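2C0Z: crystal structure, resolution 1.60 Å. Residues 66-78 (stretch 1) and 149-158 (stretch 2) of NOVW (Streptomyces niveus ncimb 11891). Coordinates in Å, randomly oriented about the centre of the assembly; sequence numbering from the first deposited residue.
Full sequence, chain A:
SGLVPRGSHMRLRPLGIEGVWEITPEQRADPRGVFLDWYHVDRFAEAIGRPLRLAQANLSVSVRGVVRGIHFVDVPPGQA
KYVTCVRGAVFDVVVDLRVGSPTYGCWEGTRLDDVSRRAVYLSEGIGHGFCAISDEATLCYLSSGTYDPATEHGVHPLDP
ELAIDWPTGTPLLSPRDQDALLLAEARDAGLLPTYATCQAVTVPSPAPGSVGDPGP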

ATOM      1  N   VAL A  66     -10.988 -18.684   2.493  1.00 19.43           N
ATOM      2  CA  VAL A  66     -10.504 -18.617   1.112  1.00 19.64           C
ATOM      3  C   VAL A  66      -9.011 -18.963   1.129  1.00 18.01           C
ATOM      4  O   VAL A  66      -8.297 -18.399   1.929  1.00 18.45           O
ATOM      5  CB  VAL A  66     -10.650 -17.176   0.561  1.00 20.35           C
ATOM      6  CG1 VAL A  66      -9.603 -16.887  -0.567  1.00 21.87           C
ATOM      7  CG2 VAL A  66     -12.100 -16.905   0.104  1.00 22.37           C
ATOM      8  N   VAL A  67      -8.571 -19.944   0.342  1.00 17.63           N
ATOM      9  CA  VAL A  67      -7.139 -20.212   0.146  1.00 16.82           C
ATOM     10  C   VAL A  67      -6.877 -19.819  -1.303  1.00 16.38           C
ATOM     11  O   VAL A  67      -7.531 -20.329  -2.218  1.00 18.47           O
ATOM     12  CB  VAL A  67      -6.778 -21.703   0.402  1.00 17.16           C
ATOM     13  CG1 VAL A  67      -5.373 -22.047  -0.111  1.00 17.32           C
ATOM     14  CG2 VAL A  67      -6.842 -22.047   1.863  1.00 18.27           C
ATOM     15  N   ARG A  68      -5.924 -18.916  -1.523  1.00 15.40           N
ATOM     16  CA  ARG A  68      -5.553 -18.466  -2.844  1.00 14.67           C
ATOM     17  C   ARG A  68      -4.086 -18.766  -3.050  1.00 14.15           C
ATOM     18  O   ARG A  68      -3.264 -18.619  -2.139  1.00 14.89           O
ATOM     19  CB  ARG A  68      -5.736 -16.962  -2.994  1.00 15.74           C
ATOM     20  CG  ARG A  68      -7.120 -16.489  -2.758  1.00 19.15           C
ATOM     21  CD  ARG A  68      -7.309 -15.049  -3.161  1.00 22.97           C
ATOM     22  N   GLY A  69      -3.758 -19.218  -4.241  1.00 12.99           N
ATOM     23  CA  GLY A  69      -2.382 -19.516  -4.552  1.00 12.70           C
ATOM     24  C   GLY A  69      -2.277 -20.909  -5.146  1.00 12.38           C
ATOM     25  O   GLY A  69      -3.325 -21.511  -5.435  1.00 12.58           O
ATOM     26  N   ILE A  70      -1.074 -21.456  -5.315  1.00 11.78           N
ATOM     27  CA  ILE A  70       0.241 -20.813  -5.118  1.00 11.40           C
ATOM     28  C   ILE A  70       0.645 -20.198  -6.452  1.00 11.43           C
ATOM     29  O   ILE A  70       0.815 -20.913  -7.441  1.00 11.84           O
ATOM     30  CB  ILE A  70       1.288 -21.865  -4.678  1.00 10.17           C
ATOM     31  CG1 ILE A  70       0.874 -22.561  -3.375  1.00 10.88           C
ATOM     32  CG2 ILE A  70       2.684 -21.222  -4.602  1.00 10.21           C
ATOM     33  CD1 ILE A  70       0.620 -21.645  -2.191  1.00 13.13           C
ATOM     34  N   HIS A  71       0.752 -18.879  -6.502  1.00 10.79           N
ATOM     35  CA  HIS A  71       0.966 -18.162  -7.765  1.00 11.08           C
ATOM     36  C   HIS A  71       2.399 -17.701  -7.895  1.00 11.00           C
ATOM     37  O   HIS A  71       3.036 -17.402  -6.916  1.00 12.12           O
ATOM     38  CB  HIS A  71       0.009 -16.993  -7.855  1.00 11.82           C
ATOM     39  CG  HIS A  71      -1.432 -17.405  -7.832  1.00 13.50           C
ATOM     40  ND1 HIS A  71      -2.459 -16.528  -7.567  1.00 17.90           N
ATOM     41  CD2 HIS A  71      -2.004 -18.615  -8.029  1.00 14.15           C
ATOM     42  CE1 HIS A  71      -3.603 -17.195  -7.595  1.00 18.16           C
ATOM     43  NE2 HIS A  71      -3.356 -18.461  -7.868  1.00 16.40           N
ATOM     44  N   PHE A  72       2.886 -17.629  -9.124  1.00 11.71           N
ATOM     45  CA  PHE A  72       4.228 -17.156  -9.426  1.00 11.75           C
ATOM     46  C   PHE A  72       4.278 -16.618 -10.831  1.00 12.78           C
ATOM     47  O   PHE A  72       3.356 -16.823 -11.628  1.00 13.75           O
ATOM     48  CB  PHE A  72       5.295 -18.251  -9.247  1.00 11.89           C
ATOM     49  CG  PHE A  72       5.201 -19.363 -10.255  1.00 12.27           C
ATOM     50  CD1 PHE A  72       4.263 -20.364 -10.108  1.00 14.27           C
ATOM     51  CD2 PHE A  72       6.028 -19.381 -11.369  1.00 13.35           C
ATOM     52  CE1 PHE A  72       4.157 -21.391 -11.009  1.00 15.47           C
ATOM     53  CE2 PHE A  72       5.920 -20.416 -12.288  1.00 14.13           C
ATOM     54  CZ  PHE A  72       4.964 -21.421 -12.093  1.00 14.35           C
ATOM     55  N   VAL A  73       5.381 -15.941 -11.115  1.00 13.55           N
ATOM     56  CA  VAL A  73       5.656 -15.393 -12.438  1.00 14.67           C
ATOM     57  C   VAL A  73       6.914 -16.044 -13.024  1.00 15.12           C
ATOM     58  O   VAL A  73       7.938 -16.208 -12.350  1.00 14.92           O
ATOM     59  CB  VAL A  73       5.783 -13.847 -12.367  1.00 15.67           C
ATOM     60  CG1 VAL A  73       6.233 -13.297 -13.693  1.00 15.46           C
ATOM     61  CG2 VAL A  73       4.449 -13.218 -11.922  1.00 15.27           C
ATOM     62  N   ASP A  74       6.836 -16.423 -14.302  1.00 15.60           N
ATOM     63  CA  ASP A  74       7.967 -17.011 -14.994  1.00 16.52           C
ATOM     64  C   ASP A  74       9.216 -16.162 -14.873  1.00 16.19           C
ATOM     65  O   ASP A  74       9.136 -14.928 -14.863  1.00 15.59           O
ATOM     66  CB  ASP A  74       7.652 -17.158 -16.502  1.00 16.97           C
ATOM     67  CG  ASP A  74       6.499 -18.086 -16.772  1.00 20.36           C
ATOM     68  OD1 ASP A  74       6.115 -18.858 -15.872  1.00 26.28           O
ATOM     69  OD2 ASP A  74       5.868 -18.089 -17.849  1.00 20.58           O
ATOM     70  N   VAL A  75      10.370 -16.825 -14.804  1.00 17.51           N
ATOM     71  CA  VAL A  75      11.667 -16.158 -14.782  1.00 18.10           C
ATOM     72  C   VAL A  75      12.507 -16.626 -15.982  1.00 20.09           C
ATOM     73  O   VAL A  75      12.777 -17.807 -16.087  1.00 20.79           O
ATOM     74  CB  VAL A  75      12.445 -16.462 -13.481  1.00 17.83           C
ATOM     75  CG1 VAL A  75      13.655 -15.555 -13.340  1.00 19.05           C
ATOM     76  CG2 VAL A  75      11.487 -16.355 -12.234  1.00 17.55           C
ATOM     77  N   PRO A  76      12.901 -15.735 -16.891  1.00 21.74           N
ATOM     78  CA  PRO A  76      12.562 -14.312 -16.902  1.00 22.48           C
ATOM     79  C   PRO A  76      11.104 -14.071 -17.306  1.00 22.12           C
ATOM     80  O   PRO A  76      10.436 -14.933 -17.874  1.00 23.25           O
ATOM     81  CB  PRO A  76      13.510 -13.730 -17.980  1.00 23.48           C
ATOM     82  CG  PRO A  76      14.399 -14.825 -18.346  1.00 24.30           C
ATOM     83  CD  PRO A  76      13.726 -16.107 -18.055  1.00 22.17           C
ATOM     84  N   PRO A  77      10.585 -12.881 -17.026  1.00 21.19           N
ATOM     85  CA  PRO A  77      11.333 -11.763 -16.446  1.00 20.93           C
ATOM     86  C   PRO A  77      11.383 -11.785 -14.900  1.00 19.90           C
ATOM     87  O   PRO A  77      12.134 -11.049 -14.264  1.00 20.85           O
ATOM     88  CB  PRO A  77      10.511 -10.555 -16.924  1.00 20.98           C
ATOM     89  CG  PRO A  77       9.130 -11.046 -16.964  1.00 21.21           C
ATOM     90  CD  PRO A  77       9.188 -12.523 -17.325  1.00 21.82           C
ATOM     91  N   GLY A  78      10.551 -12.632 -14.323  1.00 18.08           N
ATOM     92  CA  GLY A  78      10.381 -12.703 -12.897  1.00 17.53           C
ATOM     93  C   GLY A  78       9.582 -11.535 -12.365  1.00 16.74           C
ATOM     94  O   GLY A  78       9.350 -10.530 -13.033  1.00 18.10           O
ATOM     95  N   PRO A 149      -0.682 -11.801 -18.415  1.00 23.77           N
ATOM     96  CA  PRO A 149      -1.332 -13.125 -18.319  1.00 24.32           C
ATOM     97  C   PRO A 149      -0.462 -14.262 -18.872  1.00 24.06           C
ATOM     98  O   PRO A 149      -0.623 -15.408 -18.480  1.00 25.64           O
ATOM     99  CB  PRO A 149      -2.620 -12.949 -19.147  1.00 24.66           C
ATOM    100  CG  PRO A 149      -2.332 -11.810 -20.075  1.00 25.20           C
ATOM    101  CD  PRO A 149      -1.404 -10.888 -19.320  1.00 24.37           C
ATOM    102  N   ALA A 150       0.486 -13.941 -19.734  1.00 23.60           N
ATOM    103  CA  ALA A 150       1.367 -14.932 -20.336  1.00 23.75           C
ATOM    104  C   ALA A 150       2.401 -15.499 -19.369  1.00 23.47           C
ATOM    105  O   ALA A 150       2.955 -16.584 -19.607  1.00 23.53           O
ATOM    106  CB  ALA A 150       2.093 -14.324 -21.533  1.00 24.39           C
ATOM    107  N   THR A 151       2.696 -14.755 -18.301  1.00 21.98           N
ATOM    108  CA  THR A 151       3.771 -15.152 -17.392  1.00 21.34           C
ATOM    109  C   THR A 151       3.293 -15.538 -16.006  1.00 21.15           C
ATOM    110  O   THR A 151       4.109 -16.018 -15.218  1.00 21.01           O
ATOM    111  CB  THR A 151       4.834 -14.052 -17.245  1.00 21.41           C
ATOM    112  OG1 THR A 151       4.243 -12.862 -16.704  1.00 20.34           O
ATOM    113  CG2 THR A 151       5.379 -13.650 -18.591  1.00 22.78           C
ATOM    114  N   GLU A 152       2.024 -15.311 -15.687  1.00 20.95           N
ATOM    115  CA  GLU A 152       1.529 -15.667 -14.352  1.00 22.23           C
ATOM    116  C   GLU A 152       0.942 -17.060 -14.323  1.00 20.90           C
ATOM    117  O   GLU A 152      -0.012 -17.377 -15.053  1.00 22.19           O
ATOM    118  CB  GLU A 152       0.498 -14.693 -13.795  1.00 23.91           C
ATOM    119  CG  GLU A 152       0.301 -14.956 -12.296  1.00 28.24           C
ATOM    120  CD  GLU A 152      -0.650 -13.987 -11.640  1.00 33.45           C
ATOM    121  OE1 GLU A 152      -0.494 -12.775 -11.864  1.00 37.30           O
ATOM    122  OE2 GLU A 152      -1.545 -14.442 -10.891  1.00 35.69           O
ATOM    123  N   HIS A 153       1.509 -17.901 -13.465  1.00 18.77           N
ATOM    124  CA  HIS A 153       1.111 -19.286 -13.385  1.00 17.33           C
ATOM    125  C   HIS A 153       0.929 -19.699 -11.937  1.00 15.72           C
ATOM    126  O   HIS A 153       1.040 -18.870 -11.022  1.00 13.52           O
ATOM    127  CB  HIS A 153       2.135 -20.121 -14.128  1.00 18.06           C
ATOM    128  CG  HIS A 153       2.265 -19.709 -15.563  1.00 21.32           C
ATOM    129  ND1 HIS A 153       3.438 -19.245 -16.118  1.00 24.06           N
ATOM    130  CD2 HIS A 153       1.331 -19.635 -16.538  1.00 24.77           C
ATOM    131  CE1 HIS A 153       3.224 -18.944 -17.385  1.00 24.78           C
ATOM    132  NE2 HIS A 153       1.951 -19.151 -17.657  1.00 25.25           N
ATOM    133  N   GLY A 154       0.598 -20.965 -11.730  1.00 15.27           N
ATOM    134  CA  GLY A 154       0.429 -21.432 -10.372  1.00 14.81           C
ATOM    135  C   GLY A 154       0.558 -22.922 -10.207  1.00 14.40           C
ATOM    136  O   GLY A 154       0.594 -23.670 -11.195  1.00 15.47           O
ATOM    137  N   VAL A 155       0.648 -23.332  -8.951  1.00 12.72           N
ATOM    138  CA  VAL A 155       0.505 -24.727  -8.598  1.00 13.10           C
ATOM    139  C   VAL A 155      -0.621 -24.889  -7.579  1.00 13.04           C
ATOM    140  O   VAL A 155      -1.046 -23.942  -6.915  1.00 13.20           O
ATOM    141  CB  VAL A 155       1.849 -25.361  -8.144  1.00 14.40           C
ATOM    142  CG1 VAL A 155       2.948 -25.175  -9.165  1.00 15.20           C
ATOM    143  CG2 VAL A 155       2.283 -24.876  -6.845  1.00 16.02           C
ATOM    144  N   HIS A 156      -1.109 -26.103  -7.459  1.00 11.87           N
ATOM    145  CA  HIS A 156      -2.250 -26.395  -6.621  1.00 11.70           C
ATOM    146  C   HIS A 156      -1.921 -26.161  -5.153  1.00 12.32           C
ATOM    147  O   HIS A 156      -0.936 -26.698  -4.641  1.00 11.62           O
ATOM    148  CB  HIS A 156      -2.704 -27.834  -6.811  1.00 13.13           C
ATOM    149  CG  HIS A 156      -4.124 -28.047  -6.434  1.00 14.28           C
ATOM    150  ND1 HIS A 156      -4.556 -28.033  -5.129  1.00 14.58           N
ATOM    151  CD2 HIS A 156      -5.216 -28.303  -7.194  1.00 16.51           C
ATOM    152  CE1 HIS A 156      -5.860 -28.236  -5.102  1.00 16.20           C
ATOM    153  NE2 HIS A 156      -6.279 -28.427  -6.340  1.00 17.55           N
ATOM    154  N   PRO A 157      -2.716 -25.345  -4.461  1.00 11.91           N
ATOM    155  CA  PRO A 157      -2.397 -25.057  -3.051  1.00 11.74           C
ATOM    156  C   PRO A 157      -2.582 -26.239  -2.098  1.00 12.14           C
ATOM    157  O   PRO A 157      -2.073 -26.194  -0.981  1.00 11.52           O
ATOM    158  CB  PRO A 157      -3.350 -23.903  -2.710  1.00 10.93           C
ATOM    159  CG  PRO A 157      -4.462 -24.047  -3.616  1.00 12.28           C
ATOM    160  CD  PRO A 157      -3.922 -24.624  -4.918  1.00 12.36           C
ATOM    161  N   LEU A 158      -3.260 -27.303  -2.549  1.00 13.47           N
ATOM    162  CA  LEU A 158      -3.355 -28.533  -1.773  1.00 14.43           C
ATOM    163  C   LEU A 158      -2.376 -29.608  -2.273  1.00 14.47           C
ATOM    164  O   LEU A 158      -2.517 -30.795  -1.945  1.00 16.13           O
ATOM    165  CB  LEU A 158      -4.808 -29.053  -1.773  1.00 15.13           C
ATOM    166  CG  LEU A 158      -5.878 -28.042  -1.355  1.00 17.29           C
ATOM    167  CD1 LEU A 158      -7.255 -28.744  -1.315  1.00 20.07           C
ATOM    168  CD2 LEU A 158      -5.590 -27.422  -0.052  1.00 18.39           C
TER
HETATM  169  O   HOH W   1      -1.474 -13.751  -8.267  1.00 42.04           O

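The two stretches, at least 74 residues apart in sequence wherever they touch, form an antiparallel β-ladder whose backbone hydrogen bonds are reinforced by side-chain contacts on both faces and by an apolar patch at one end. Strands 67-73 and 152-154 run at 145° to each other, and their pairing continues beyond the short second strand. Phe72 and His153 form the central hydrogen-bonded pair, with Phe72 N donating to His153 O (2.9 Å) and His153 N to Phe72 O (2.8 Å). The same reciprocal pattern joins Ile70 and Val155, through Ile70 N to Val155 O (3.0 Å) and Val155 N to Ile70 O (2.9 Å), while Asp74 N reaches Thr151 O at 2.9 Å.

Between these rungs the backbones come closer: the CA atoms of His71 and Gly154 are 4.2 Å apart. An ideal CB on Gly154 would lie 3.0 Å from Ile70 O and 3.2 Å from His71 CD2, so the absence of a side chain permits this close approach.

On the face bearing Phe72 and His153, His153 CB sits 4.2 Å from the centroid of the Phe72 ring in an off-centre CH-π contact. The imidazole also turns its edge to Asp74, and His153 ND1 donates to Asp74 OD1 at 2.7 Å, tying the strand pair to the loop that follows strand 67-73. On the face of His71, Val73 and Glu152, a water bridges rather than a direct bond: it donates to Glu152 OE2 (2.7 Å) and lies 3.0 Å from His71 ND1.

Beyond the ladder, Pro157 points toward stretch 1 and packs its CB against Val67 CG1 at 3.8 Å. Ile70 CB meets Val155 CG2 at the same distance, extending the apolar contact. The cis peptide between Gly69 and Ile70 lies at this end of the pairing.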